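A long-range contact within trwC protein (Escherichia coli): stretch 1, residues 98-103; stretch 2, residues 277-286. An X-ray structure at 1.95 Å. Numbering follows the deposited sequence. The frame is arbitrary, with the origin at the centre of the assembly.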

# COMPACT_ATOMS: atom_id res chain seq x y z
N ALA B 98 2.34 -0.81 17.66
CA ALA B 98 3.28 0.20 17.19
C ALA B 98 2.86 1.65 17.46
O ALA B 98 3.68 2.47 17.85
N LEU B 99 1.58 1.95 17.26
CA LEU B 99 1.09 3.31 17.39
C LEU B 99 0.44 3.71 18.71
O LEU B 99 0.46 4.89 19.08
N VAL B 100 -0.15 2.76 19.42
CA VAL B 100 -0.76 3.07 20.70
C VAL B 100 0.26 2.76 21.80
O VAL B 100 0.60 3.64 22.59
N ALA B 101 0.74 1.51 21.84
CA ALA B 101 1.74 1.10 22.83
C ALA B 101 3.05 1.86 22.60
O ALA B 101 3.81 2.09 23.54
N GLY B 102 3.31 2.21 21.35
CA GLY B 102 4.52 2.97 21.03
C GLY B 102 5.80 2.20 20.75
O GLY B 102 6.88 2.68 21.10
N ASP B 103 5.70 1.03 20.13
CA ASP B 103 6.90 0.26 19.81
C ASP B 103 7.40 0.66 18.43
O ASP B 103 6.91 0.17 17.41
N LEU B 277 -5.15 12.77 19.51
CA LEU B 277 -5.67 11.51 19.00
C LEU B 277 -4.98 10.31 19.65
O LEU B 277 -5.62 9.31 19.99
N ARG B 278 -3.67 10.41 19.84
CA ARG B 278 -2.88 9.34 20.45
C ARG B 278 -3.39 9.10 21.88
O ARG B 278 -3.52 7.95 22.33
N ALA B 279 -3.66 10.19 22.58
CA ALA B 279 -4.16 10.12 23.95
C ALA B 279 -5.51 9.40 23.97
O ALA B 279 -5.82 8.66 24.90
N GLU B 280 -6.32 9.64 22.94
CA GLU B 280 -7.63 9.00 22.84
C GLU B 280 -7.43 7.50 22.66
O GLU B 280 -8.08 6.68 23.32
N TRP B 281 -6.53 7.14 21.75
CA TRP B 281 -6.23 5.73 21.48
C TRP B 281 -5.84 5.02 22.77
O TRP B 281 -6.36 3.95 23.08
N GLN B 282 -4.91 5.61 23.52
CA GLN B 282 -4.46 4.99 24.76
C GLN B 282 -5.61 4.80 25.74
O GLN B 282 -5.72 3.76 26.39
N ALA B 283 -6.48 5.81 25.83
CA ALA B 283 -7.63 5.71 26.73
C ALA B 283 -8.60 4.66 26.19
O ALA B 283 -9.19 3.90 26.95
N THR B 284 -8.75 4.61 24.87
CA THR B 284 -9.66 3.63 24.28
C THR B 284 -9.15 2.22 24.51
O THR B 284 -9.94 1.31 24.78
N ALA B 285 -7.84 2.04 24.42
CA ALA B 285 -7.24 0.72 24.63
C ALA B 285 -7.49 0.23 26.05
O ALA B 285 -7.80 -0.94 26.26
N LYS B 286 -7.35 1.13 27.01
CA LYS B 286 -7.58 0.77 28.41
C LYS B 286 -9.03 0.34 28.59
O LYS B 286 -9.32 -0.65 29.25

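A small mixed contact, apolar side chains beside an arginine, sets residues near the end of one helix against the flank of a second helix, with the arginine reaching over to bind the carbonyl of Val 100. Val 100 is the most covered residue: although its CA-to-CB bond points away from the helix, its t rotamer (chi1 -175°) brings CG2 to 3.8 Å from Trp 281 CB and CG1 to 4.2 Å from Ala 285 CB. Trp 281 and Ala 285, one helical turn apart, both point their CA-to-CB bonds toward stretch 1. The m rotamer of Trp 281 (chi1 -69°) lays the indole beside Leu 99 (m, t), which, with its CA-to-CB bond sideways, has CB 3.9 Å from Trp 281 CZ3; the indole NE1 is hydrogen-bonded elsewhere in the structure. Arg 278 starts sideways, but its t, m, t chain carries the guanidinium inward. Arg 278 NE and Arg 278 NH1 both donate weak hydrogen bonds to Val 100 O, each 3.1 Å long and bent to about 135°, because two N-H groups of one rigid guanidinium cannot both point straight at a single oxygen between them. Gly 102, at positive phi, has its CA 3.7 Å from Arg 278 NH1; a CB there would clash with that nitrogen and also jam against the preceding carbonyl O, which by itself calls for glycine. Gln 282 (chi1 m, chi2 t) borders the contact, its CG 4.0 Å from Val 100 CG1.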

# COMPACT_ATOMS: atom_id res chain seq x y z
CB ALA B 98 3.52 0.03 15.69
CB LEU B 99 0.13 3.61 16.23
CG LEU B 99 0.73 3.31 14.85
CD1 LEU B 99 -0.33 3.52 13.77
CD2 LEU B 99 1.93 4.22 14.58
CB VAL B 100 -2.05 2.26 20.92
CG1 VAL B 100 -2.73 2.70 22.22
CG2 VAL B 100 -2.99 2.47 19.74
CB ALA B 101 1.98 -0.40 22.75
CB ASP B 103 6.61 -1.24 19.85
CG ASP B 103 7.85 -2.09 19.63
OD1 ASP B 103 7.78 -3.31 19.87
OD2 ASP B 103 8.90 -1.54 19.22
CB LEU B 277 -5.51 11.44 17.48
CG LEU B 277 -6.00 10.16 16.80
CD1 LEU B 277 -7.47 9.91 17.14
CD2 LEU B 277 -5.81 10.27 15.29
CB ARG B 278 -1.40 9.74 20.49
CG ARG B 278 -0.40 8.58 20.49
CD ARG B 278 -0.61 7.61 21.64
NE ARG B 278 0.46 6.62 21.76
CZ ARG B 278 1.71 6.89 22.12
NH1 ARG B 278 2.61 5.92 22.21
NH2 ARG B 278 2.06 8.14 22.41
CB ALA B 279 -4.29 11.53 24.53
CB GLU B 280 -8.41 9.57 21.64
CG GLU B 280 -9.83 9.02 21.50
CD GLU B 280 -10.56 9.50 20.25
OE1 GLU B 280 -10.30 10.63 19.78
OE2 GLU B 280 -11.42 8.75 19.74
CB TRP B 281 -5.07 5.59 20.48
CG TRP B 281 -5.36 6.03 19.07
CD1 TRP B 281 -6.60 6.21 18.49
CD2 TRP B 281 -4.40 6.27 18.03
NE1 TRP B 281 -6.46 6.55 17.17
CE2 TRP B 281 -5.12 6.59 16.86
CE3 TRP B 281 -3.00 6.25 17.99
CZ2 TRP B 281 -4.48 6.88 15.65
CZ3 TRP B 281 -2.37 6.54 16.78
CH2 TRP B 281 -3.11 6.86 15.63
CB GLN B 282 -3.34 5.83 25.39
CG GLN B 282 -2.11 5.90 24.49
CD GLN B 282 -0.99 6.73 25.07
OE1 GLN B 282 -1.19 7.88 25.45
NE2 GLN B 282 0.21 6.15 25.12
CB ALA B 283 -8.33 7.08 26.84
CB THR B 284 -9.83 3.88 22.76
OG1 THR B 284 -10.45 5.16 22.57
CG2 THR B 284 -10.69 2.81 22.12
CB ALA B 285 -5.74 0.78 24.34
CB LYS B 286 -7.28 1.97 29.32
CG LYS B 286 -5.81 2.29 29.43
CD LYS B 286 -5.57 3.63 30.11
CE LYS B 286 -4.12 3.78 30.51
NZ LYS B 286 -3.20 3.45 29.39